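Local atomic coordinates of flavin-dependent thymidylate synthase (Thermus thermophilus, PDB entry 6J61), a protein that probably catalyses the FAD-dependent reductive methylation of dUMP to dTMP, with methylenetetrahydrofolate as methyl donor and NADPH as reductant. Residues Glu62-Lys67 with Gln172-Leu177; Arg78-His83 with Thr166-Lys171. All coordinates share one frame; numbering follows the deposited sequence.

Overall arrangement
Interaction 1 and interaction 2 share strand 165-173 of the antiparallel sheet, and their centres lie about 15 Å apart. Interaction 1 pairs the end of that strand with the start of strand 65-73. Interaction 2 sets the same strand, further back, against the end of helix 74-80, which follows strand 65-73 in the chain. The two contacts meet directly: Val65 CG1 lies 3.5 Å from Lys171 CD, and Trp170 is hydrogen-bonded to Gln172. They line different FAD sites. Interaction 1 binds the adenosine part of one FAD. Interaction 2 lies beside a second FAD, whose adenosine is held by Asn176 and His175 of a neighbouring subunit. Each FAD site is built from three monomers.

Interaction 1: residues Glu62-Lys67 with Gln172-Leu177. With FAD (flavin-adenine dinucleotide), chain E.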
loop_
_atom_site.group_PDB
_atom_site.type_symbol
_atom_site.label_atom_id
_atom_site.label_comp_id
_atom_site.label_asym_id
_atom_site.label_seq_id
_atom_site.Cartn_x
_atom_site.Cartn_y
_atom_site.Cartn_z
ATOM N N GLU A 62 2.596 -4.413 -13.377
ATOM C CA GLU A 62 3.265 -4.409 -12.087
ATOM C C GLU A 62 4.313 -5.517 -12.021
ATOM O O GLU A 62 5.079 -5.583 -11.050
ATOM C CB GLU A 62 2.262 -4.607 -10.958
ATOM C CG GLU A 62 1.732 -3.330 -10.363
ATOM C CD GLU A 62 0.663 -3.603 -9.329
ATOM O OE1 GLU A 62 -0.486 -3.853 -9.721
ATOM O OE2 GLU A 62 0.972 -3.592 -8.120
ATOM N N MET A 63 4.345 -6.378 -13.044
ATOM C CA MET A 63 5.304 -7.471 -13.077
ATOM C C MET A 63 6.668 -7.026 -13.565
ATOM O O MET A 63 7.589 -7.835 -13.662
ATOM C CB MET A 63 4.801 -8.631 -13.938
ATOM C CG MET A 63 3.581 -9.355 -13.373
ATOM S SD MET A 63 3.735 -9.691 -11.614
ATOM C CE MET A 63 2.129 -10.357 -11.191
ATOM N N VAL A 64 6.794 -5.740 -13.876
ATOM C CA VAL A 64 8.051 -5.158 -14.332
ATOM C C VAL A 64 8.508 -4.177 -13.253
ATOM O O VAL A 64 7.712 -3.368 -12.780
ATOM C CB VAL A 64 7.854 -4.418 -15.672
ATOM C CG1 VAL A 64 9.078 -3.565 -15.999
ATOM C CG2 VAL A 64 7.590 -5.435 -16.783
ATOM N N VAL A 65 9.774 -4.244 -12.846
ATOM C CA VAL A 65 10.260 -3.344 -11.796
ATOM C C VAL A 65 11.582 -2.657 -12.125
ATOM O O VAL A 65 12.465 -3.243 -12.736
ATOM C CB VAL A 65 10.415 -4.105 -10.442
ATOM C CG1 VAL A 65 10.896 -3.161 -9.341
ATOM C CG2 VAL A 65 9.092 -4.727 -10.045
ATOM N N PHE A 66 11.693 -1.395 -11.725
ATOM C CA PHE A 66 12.904 -0.605 -11.937
ATOM C C PHE A 66 13.449 -0.137 -10.587
ATOM O O PHE A 66 12.689 0.171 -9.663
ATOM C CB PHE A 66 12.624 0.624 -12.824
ATOM C CG PHE A 66 12.394 0.294 -14.271
ATOM C CD1 PHE A 66 11.232 -0.357 -14.683
ATOM C CD2 PHE A 66 13.353 0.608 -15.228
ATOM C CE1 PHE A 66 11.033 -0.690 -16.029
ATOM C CE2 PHE A 66 13.158 0.277 -16.574
ATOM C CZ PHE A 66 12.002 -0.370 -16.974
ATOM N N LYS A 67 14.770 -0.096 -10.478
ATOM C CA LYS A 67 15.439 0.333 -9.259
ATOM C C LYS A 67 16.483 1.377 -9.644
ATOM O O LYS A 67 17.393 1.092 -10.414
ATOM C CB LYS A 67 16.086 -0.874 -8.572
ATOM C CG LYS A 67 16.766 -0.552 -7.253
ATOM C CD LYS A 67 16.904 -1.780 -6.342
ATOM C CE LYS A 67 17.777 -2.882 -6.950
ATOM N NZ LYS A 67 18.015 -4.002 -5.987
ATOM N N GLN A 172 10.548 0.806 -7.900
ATOM C CA GLN A 172 9.132 0.918 -8.222
ATOM C C GLN A 172 8.718 0.141 -9.463
ATOM O O GLN A 172 9.465 0.055 -10.426
ATOM C CB GLN A 172 8.783 2.402 -8.387
ATOM C CG GLN A 172 7.308 2.715 -8.475
ATOM C CD GLN A 172 7.051 4.184 -8.269
ATOM O OE1 GLN A 172 7.771 5.025 -8.815
ATOM N NE2 GLN A 172 6.031 4.511 -7.478
ATOM N N ASP A 173 7.514 -0.416 -9.425
ATOM C CA ASP A 173 6.975 -1.184 -10.536
ATOM C C ASP A 173 6.528 -0.270 -11.672
ATOM O O ASP A 173 6.178 0.885 -11.450
ATOM C CB ASP A 173 5.815 -2.064 -10.051
ATOM C CG ASP A 173 4.626 -1.260 -9.552
ATOM O OD1 ASP A 173 3.876 -0.713 -10.393
ATOM O OD2 ASP A 173 4.440 -1.179 -8.315
ATOM N N LEU A 174 6.549 -0.799 -12.892
ATOM C CA LEU A 174 6.192 -0.028 -14.082
ATOM C C LEU A 174 4.841 0.712 -14.012
ATOM O O LEU A 174 4.730 1.872 -14.430
ATOM C CB LEU A 174 6.241 -0.935 -15.319
ATOM C CG LEU A 174 6.011 -0.237 -16.667
ATOM C CD1 LEU A 174 6.877 1.019 -16.781
ATOM C CD2 LEU A 174 6.317 -1.217 -17.791
ATOM N N HIS A 175 3.828 0.037 -13.483
ATOM C CA HIS A 175 2.506 0.623 -13.340
ATOM C C HIS A 175 2.552 1.906 -12.503
ATOM O O HIS A 175 2.031 2.948 -12.903
ATOM C CB HIS A 175 1.576 -0.395 -12.693
ATOM C CG HIS A 175 0.287 0.185 -12.206
ATOM N ND1 HIS A 175 -0.446 1.093 -12.942
ATOM C CD2 HIS A 175 -0.420 -0.045 -11.075
ATOM C CE1 HIS A 175 -1.549 1.398 -12.282
ATOM N NE2 HIS A 175 -1.557 0.721 -11.147
ATOM N N ASN A 176 3.191 1.828 -11.344
ATOM C CA ASN A 176 3.304 2.981 -10.462
ATOM C C ASN A 176 4.350 3.985 -10.926
ATOM O O ASN A 176 4.313 5.158 -10.550
ATOM C CB ASN A 176 3.594 2.513 -9.035
ATOM C CG ASN A 176 2.363 1.932 -8.373
ATOM O OD1 ASN A 176 1.410 2.649 -8.107
ATOM N ND2 ASN A 176 2.365 0.625 -8.131
ATOM N N LEU A 177 5.285 3.532 -11.748
ATOM C CA LEU A 177 6.295 4.435 -12.252
ATOM C C LEU A 177 5.622 5.289 -13.320
ATOM O O LEU A 177 5.912 6.468 -13.441
ATOM C CB LEU A 177 7.479 3.640 -12.821
ATOM C CG LEU A 177 8.691 4.406 -13.364
ATOM C CD1 LEU A 177 9.188 5.414 -12.338
ATOM C CD2 LEU A 177 9.784 3.418 -13.727
HETATM P PA FAD E . -6.057 -1.123 -5.801
HETATM O O1A FAD E . -5.761 -2.554 -5.543
HETATM O O2A FAD E . -7.047 -0.568 -4.645
HETATM O O5B FAD E . -4.680 -0.312 -5.773
HETATM C C5B FAD E . -4.918 1.025 -6.209
HETATM C C4B FAD E . -3.571 1.645 -6.582
HETATM O O4B FAD E . -2.698 1.653 -5.423
HETATM C C3B FAD E . -2.876 0.827 -7.655
HETATM O O3B FAD E . -3.216 1.248 -8.974
HETATM C C2B FAD E . -1.403 1.013 -7.327
HETATM O O2B FAD E . -0.917 2.207 -7.946
HETATM C C1B FAD E . -1.394 1.093 -5.775
HETATM N N9A FAD E . -1.195 -0.230 -5.112
HETATM C C8A FAD E . -2.073 -0.866 -4.265
HETATM N N7A FAD E . -1.586 -1.998 -3.858
HETATM C C5A FAD E . -0.365 -2.180 -4.401
HETATM C C6A FAD E . 0.625 -3.198 -4.323
HETATM N N6A FAD E . 0.406 -4.321 -3.540
HETATM N N1A FAD E . 1.782 -3.048 -5.028
HETATM C C2A FAD E . 2.005 -1.964 -5.791
HETATM N N3A FAD E . 1.097 -0.983 -5.890
HETATM C C4A FAD E . -0.087 -1.048 -5.220
HETATM N N1 FAD E . -7.019 -9.105 -12.551
HETATM C C2 FAD E . -6.580 -10.365 -12.668
HETATM O O2 FAD E . -6.033 -10.883 -11.700
HETATM N N3 FAD E . -6.717 -11.093 -13.809
HETATM C C4 FAD E . -7.317 -10.578 -14.939
HETATM O O4 FAD E . -7.429 -11.245 -15.953
HETATM C C4X FAD E . -7.820 -9.173 -14.870
HETATM N N5 FAD E . -8.411 -8.559 -15.892
HETATM C C5X FAD E . -8.860 -7.277 -15.803
HETATM C C6 FAD E . -9.489 -6.658 -16.937
HETATM C C7 FAD E . -9.955 -5.348 -16.860
HETATM C C7M FAD E . -10.611 -4.742 -18.083
HETATM C C8 FAD E . -9.814 -4.595 -15.646
HETATM C C8M FAD E . -10.317 -3.168 -15.548
HETATM C C9 FAD E . -9.204 -5.175 -14.517
HETATM C C9A FAD E . -8.712 -6.523 -14.567
HETATM N N10 FAD E . -8.082 -7.148 -13.442
HETATM C C10 FAD E . -7.627 -8.459 -13.565
HETATM C "C1'" FAD E . -7.905 -6.458 -12.152
HETATM C "C2'" FAD E . -6.674 -5.537 -12.117
HETATM O "O2'" FAD E . -5.521 -6.221 -12.615
HETATM C "C3'" FAD E . -6.441 -5.045 -10.663
HETATM O "O3'" FAD E . -6.072 -6.137 -9.808
HETATM C "C4'" FAD E . -7.710 -4.357 -10.089
HETATM O "O4'" FAD E . -8.395 -3.616 -11.116
HETATM C "C5'" FAD E . -7.314 -3.404 -8.972
HETATM O "O5'" FAD E . -6.853 -2.192 -9.570
HETATM P P FAD E . -5.908 -1.430 -8.535
HETATM O O1P FAD E . -4.791 -2.326 -8.127
HETATM O O2P FAD E . -5.332 -0.128 -9.270
HETATM O O3P FAD E . -6.818 -0.946 -7.250
#
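Asn176 ND2 is gripped by two hydrogen bonds, and it donates both. Asn176 ND2 lies 2.8 Å from Asp173 OD2 and uses the syn lone pair of that oxygen, which is 7° out of the Asn176 amide plane. The other bond goes to N3A of the FAD adenine, 3.0 Å from ND2, and is more bent. The site lies at the end of strand 165-173 in the antiparallel sheet of the ThyX fold, where the strand runs into helix 174-184.

Asp173 is the N-cap of this helix. Its OD1 accepts from Asn176 N at 2.8 Å, met from above the carboxylate plane. A chi1 of 64° puts CG in the crowded position between backbone N and carbonyl carbon, which turns the carboxylate to the helix start. Asn176 OD1 accepts a very short bond from ribose O2B, at 2.4 Å. This bond and the two from ND2 fix the rotation of the Asn176 amide. His175 NE2 is hydrogen-bonded to O3B at 2.8 Å, with that oxygen in the plane of the ring. Two side chains thus hold the two ribose hydroxyls.

The strands bring these groups together. Phe66 and Gln172 form a hydrogen-bonded pair, Val65 and Asp173 a non-hydrogen-bonded one. The backbone N of Leu174, the first helical residue, still donates to Val64 O.

Glu62 runs alongside Asp173, with OE2 4.2 Å from Asp173 OD2. Any repulsion between the two carboxylates would probably be eased by Arg84 and Ser87 of two neighbouring subunits, which bind Glu62 OE2. The same OE2 lies 3.0 Å from adenine C2A.

Interaction 2: residues Arg78-His83 with Thr166-Lys171; sequences RQWFRH and TEFYWK. With FAD (flavin-adenine dinucleotide), chain N; PO4 (phosphate ion), chain L.
This is a buried aromatic cluster. It joins the end of helix 74-80, and the type I turn from Trp80 to His83, to strand 165-173 of the ThyX sheet. Trp80, Phe81, Phe168 and Trp170 meet in a chain of T-shaped (edge-to-face) pairs.

The Trp80 indole puts its edge to Trp170, with NE1 3.1 Å above the centre of that ring system. The planes stand 68° apart. Trp80 in turn offers a face to Phe168, whose CZ lies 4.0 Å from Trp80 CD2, toward the rim. Phe168 has CG in the crowded position between backbone N and carbonyl carbon (chi1 57°). Its own face takes the edge of Phe81, which reaches it tip to tip, with Phe81 CE1 over the ring centre and 3.7 Å from Phe168 CZ. The two planes are 81° apart. An alanine in place of Trp170 would remove the ring face under Trp80 NE1 and would probably leave the Trp80 edge less firmly held.

The helix end and the turn face the ligands. Gln79 NE2, on the helix, donates to a bound phosphate ion, and Arg82 NH2, on the turn, donates to another of its oxygens. Both residues are predicted to bind dUMP. His83 lies beside the FAD pyrophosphate, and its NE2 is hydrogen-bonded to Arg184. At the edge of the Trp170 ring, CH2 lies 3.4 Å from His83 O.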
loop_
_atom_site.group_PDB
_atom_site.type_symbol
_atom_site.label_atom_id
_atom_site.label_comp_id
_atom_site.label_asym_id
_atom_site.label_seq_id
_atom_site.Cartn_x
_atom_site.Cartn_y
_atom_site.Cartn_z
ATOM N N ARG A 78 11.536 15.347 -1.213
ATOM C CA ARG A 78 10.288 15.336 -0.467
ATOM C C ARG A 78 9.034 15.182 -1.330
ATOM O O ARG A 78 8.055 14.561 -0.896
ATOM C CB ARG A 78 10.187 16.594 0.406
ATOM C CG ARG A 78 11.046 16.494 1.654
ATOM C CD ARG A 78 11.148 17.799 2.413
ATOM N NE ARG A 78 9.894 18.216 3.034
ATOM C CZ ARG A 78 9.230 19.324 2.711
ATOM N NH1 ARG A 78 9.693 20.129 1.764
ATOM N NH2 ARG A 78 8.109 19.634 3.350
ATOM N N GLN A 79 9.054 15.744 -2.539
ATOM C CA GLN A 79 7.913 15.632 -3.440
ATOM C C GLN A 79 7.949 14.234 -4.017
ATOM O O GLN A 79 6.927 13.592 -4.241
ATOM C CB GLN A 79 8.027 16.641 -4.576
ATOM C CG GLN A 79 8.418 18.012 -4.095
ATOM C CD GLN A 79 8.310 19.048 -5.179
ATOM O OE1 GLN A 79 8.778 18.837 -6.295
ATOM N NE2 GLN A 79 7.697 20.186 -4.857
ATOM N N TRP A 80 9.158 13.768 -4.256
ATOM C CA TRP A 80 9.338 12.452 -4.797
ATOM C C TRP A 80 8.826 11.406 -3.808
ATOM O O TRP A 80 8.194 10.421 -4.204
ATOM C CB TRP A 80 10.821 12.217 -5.075
ATOM C CG TRP A 80 11.104 11.137 -6.069
ATOM C CD1 TRP A 80 10.538 9.890 -6.126
ATOM C CD2 TRP A 80 12.061 11.191 -7.126
ATOM N NE1 TRP A 80 11.091 9.163 -7.160
ATOM C CE2 TRP A 80 12.029 9.940 -7.789
ATOM C CE3 TRP A 80 12.948 12.170 -7.577
ATOM C CZ2 TRP A 80 12.850 9.652 -8.878
ATOM C CZ3 TRP A 80 13.768 11.879 -8.659
ATOM C CH2 TRP A 80 13.714 10.632 -9.297
ATOM N N PHE A 81 9.088 11.619 -2.522
ATOM C CA PHE A 81 8.684 10.651 -1.508
ATOM C C PHE A 81 7.194 10.638 -1.186
ATOM O O PHE A 81 6.729 9.761 -0.462
ATOM C CB PHE A 81 9.512 10.836 -0.225
ATOM C CG PHE A 81 10.988 10.585 -0.407
ATOM C CD1 PHE A 81 11.502 10.179 -1.641
ATOM C CD2 PHE A 81 11.875 10.785 0.647
ATOM C CE1 PHE A 81 12.882 9.979 -1.820
ATOM C CE2 PHE A 81 13.255 10.588 0.476
ATOM C CZ PHE A 81 13.754 10.185 -0.759
ATOM N N ARG A 82 6.454 11.602 -1.729
ATOM C CA ARG A 82 5.008 11.670 -1.520
ATOM C C ARG A 82 4.361 10.437 -2.136
ATOM O O ARG A 82 3.212 10.121 -1.843
ATOM C CB ARG A 82 4.416 12.922 -2.178
ATOM C CG ARG A 82 4.729 14.228 -1.466
ATOM C CD ARG A 82 4.063 14.290 -0.100
ATOM N NE ARG A 82 4.566 15.392 0.723
ATOM C CZ ARG A 82 4.546 16.668 0.357
ATOM N NH1 ARG A 82 4.046 17.015 -0.824
ATOM N NH2 ARG A 82 5.036 17.595 1.170
ATOM N N HIS A 83 5.110 9.769 -3.007
ATOM C CA HIS A 83 4.667 8.561 -3.690
ATOM C C HIS A 83 5.016 7.384 -2.796
ATOM O O HIS A 83 6.177 6.972 -2.686
ATOM C CB HIS A 83 5.362 8.445 -5.048
ATOM C CG HIS A 83 5.041 9.573 -5.978
ATOM N ND1 HIS A 83 4.058 9.489 -6.940
ATOM C CD2 HIS A 83 5.535 10.832 -6.056
ATOM C CE1 HIS A 83 3.960 10.646 -7.569
ATOM N NE2 HIS A 83 4.843 11.478 -7.052
ATOM N N THR A 166 20.998 15.030 -1.775
ATOM C CA THR A 166 20.843 13.797 -1.013
ATOM C C THR A 166 20.726 12.640 -1.998
ATOM O O THR A 166 20.351 12.840 -3.150
ATOM C CB THR A 166 19.588 13.846 -0.110
ATOM O OG1 THR A 166 19.437 12.596 0.574
ATOM C CG2 THR A 166 18.338 14.120 -0.939
ATOM N N GLU A 167 21.066 11.432 -1.563
ATOM C CA GLU A 167 20.988 10.285 -2.459
ATOM C C GLU A 167 20.112 9.201 -1.894
ATOM O O GLU A 167 19.973 9.077 -0.676
ATOM C CB GLU A 167 22.358 9.663 -2.702
ATOM C CG GLU A 167 23.422 10.599 -3.173
ATOM C CD GLU A 167 24.706 9.859 -3.489
ATOM O OE1 GLU A 167 25.748 10.532 -3.602
ATOM O OE2 GLU A 167 24.677 8.611 -3.628
ATOM N N PHE A 168 19.550 8.399 -2.795
ATOM C CA PHE A 168 18.701 7.288 -2.411
ATOM C C PHE A 168 18.470 6.283 -3.536
ATOM O O PHE A 168 18.753 6.543 -4.705
ATOM C CB PHE A 168 17.346 7.802 -1.917
ATOM C CG PHE A 168 16.603 8.655 -2.923
ATOM C CD1 PHE A 168 16.790 10.033 -2.956
ATOM C CD2 PHE A 168 15.673 8.080 -3.794
ATOM C CE1 PHE A 168 16.053 10.842 -3.835
ATOM C CE2 PHE A 168 14.932 8.877 -4.677
ATOM C CZ PHE A 168 15.122 10.267 -4.696
ATOM N N TYR A 169 17.966 5.119 -3.148
ATOM C CA TYR A 169 17.623 4.058 -4.080
ATOM C C TYR A 169 16.105 4.102 -4.190
ATOM O O TYR A 169 15.409 4.123 -3.178
ATOM C CB TYR A 169 18.066 2.698 -3.530
ATOM C CG TYR A 169 19.415 2.248 -4.037
ATOM C CD1 TYR A 169 20.475 3.152 -4.143
ATOM C CD2 TYR A 169 19.633 0.918 -4.414
ATOM C CE1 TYR A 169 21.715 2.747 -4.618
ATOM C CE2 TYR A 169 20.877 0.497 -4.886
ATOM C CZ TYR A 169 21.914 1.417 -4.987
ATOM O OH TYR A 169 23.156 1.022 -5.453
ATOM N N TRP A 170 15.596 4.130 -5.413
ATOM C CA TRP A 170 14.163 4.176 -5.645
ATOM C C TRP A 170 13.773 2.919 -6.420
ATOM O O TRP A 170 14.235 2.688 -7.539
ATOM C CB TRP A 170 13.826 5.458 -6.424
ATOM C CG TRP A 170 12.364 5.699 -6.704
ATOM C CD1 TRP A 170 11.693 5.453 -7.876
ATOM C CD2 TRP A 170 11.394 6.217 -5.792
ATOM N NE1 TRP A 170 10.362 5.788 -7.744
ATOM C CE2 TRP A 170 10.152 6.258 -6.475
ATOM C CE3 TRP A 170 11.448 6.653 -4.461
ATOM C CZ2 TRP A 170 8.981 6.714 -5.871
ATOM C CZ3 TRP A 170 10.273 7.112 -3.856
ATOM C CH2 TRP A 170 9.058 7.136 -4.563
ATOM N N LYS A 171 12.941 2.090 -5.793
ATOM C CA LYS A 171 12.462 0.840 -6.396
ATOM C C LYS A 171 10.959 0.937 -6.644
ATOM O O LYS A 171 10.177 1.107 -5.703
ATOM C CB LYS A 171 12.744 -0.340 -5.464
ATOM C CG LYS A 171 12.560 -1.692 -6.130
ATOM C CD LYS A 171 11.157 -2.267 -5.967
ATOM C CE LYS A 171 10.965 -2.882 -4.609
ATOM N NZ LYS A 171 9.551 -3.259 -4.341
HETATM P PA FAD N . 1.388 7.123 -4.655
HETATM O O1A FAD N . 1.845 7.639 -3.341
HETATM O O2A FAD N . 2.588 6.291 -5.351
HETATM O O5B FAD N . 0.135 6.151 -4.411
HETATM C C5B FAD N . -0.444 5.787 -5.667
HETATM C C4B FAD N . -1.830 5.227 -5.373
HETATM O O4B FAD N . -1.699 4.059 -4.532
HETATM C C3B FAD N . -2.666 6.226 -4.592
HETATM O O3B FAD N . -3.382 7.141 -5.422
HETATM C C2B FAD N . -3.580 5.344 -3.753
HETATM O O2B FAD N . -4.768 5.024 -4.488
HETATM C C1B FAD N . -2.700 4.102 -3.451
HETATM N N9A FAD N . -2.030 4.154 -2.115
HETATM C C8A FAD N . -0.682 4.024 -1.876
HETATM N N7A FAD N . -0.425 4.111 -0.599
HETATM C C5A FAD N . -1.576 4.299 0.080
HETATM C C6A FAD N . -1.921 4.461 1.456
HETATM N N6A FAD N . -0.943 4.441 2.432
HETATM N N1A FAD N . -3.221 4.634 1.788
HETATM C C2A FAD N . -4.185 4.657 0.854
HETATM N N3A FAD N . -3.907 4.511 -0.451
HETATM C C4A FAD N . -2.635 4.333 -0.879
HETATM N N1 FAD N . 0.491 17.211 -1.215
HETATM C C2 FAD N . 0.475 17.903 -0.063
HETATM O O2 FAD N . 0.798 17.328 0.961
HETATM N N3 FAD N . 0.116 19.208 0.014
HETATM C C4 FAD N . -0.266 19.929 -1.101
HETATM O O4 FAD N . -0.588 21.104 -1.013
HETATM C C4X FAD N . -0.274 19.213 -2.419
HETATM N N5 FAD N . -0.629 19.797 -3.563
HETATM C C5X FAD N . -0.632 19.125 -4.750
HETATM C C6 FAD N . -1.030 19.800 -5.956
HETATM C C7 FAD N . -1.040 19.124 -7.174
HETATM C C7M FAD N . -1.469 19.878 -8.420
HETATM C C8 FAD N . -0.651 17.742 -7.244
HETATM C C8M FAD N . -0.657 16.992 -8.559
HETATM C C9 FAD N . -0.256 17.055 -6.082
HETATM C C9A FAD N . -0.237 17.722 -4.810
HETATM N N10 FAD N . 0.155 17.052 -3.602
HETATM C C10 FAD N . 0.144 17.769 -2.399
HETATM C "C1'" FAD N . 0.575 15.627 -3.582
HETATM C "C2'" FAD N . -0.607 14.625 -3.646
HETATM O "O2'" FAD N . -1.552 14.881 -2.604
HETATM C "C3'" FAD N . -0.073 13.175 -3.531
HETATM O "O3'" FAD N . 0.492 12.964 -2.225
HETATM C "C4'" FAD N . 1.006 12.882 -4.622
HETATM O "O4'" FAD N . 0.613 13.441 -5.890
HETATM C "C5'" FAD N . 1.199 11.375 -4.783
HETATM O "O5'" FAD N . 0.100 10.867 -5.538
HETATM P P FAD N . -0.209 9.352 -5.084
HETATM O O1P FAD N . -0.339 9.270 -3.600
HETATM O O2P FAD N . -1.580 8.917 -5.786
HETATM O O3P FAD N . 1.014 8.385 -5.647
HETATM P P PO4 L . 6.145 20.953 -1.471
HETATM O O1 PO4 L . 7.469 20.882 -2.142
HETATM O O2 PO4 L . 6.188 21.988 -0.407
HETATM O O3 PO4 L . 5.827 19.636 -0.866
HETATM O O4 PO4 L . 5.100 21.301 -2.468
#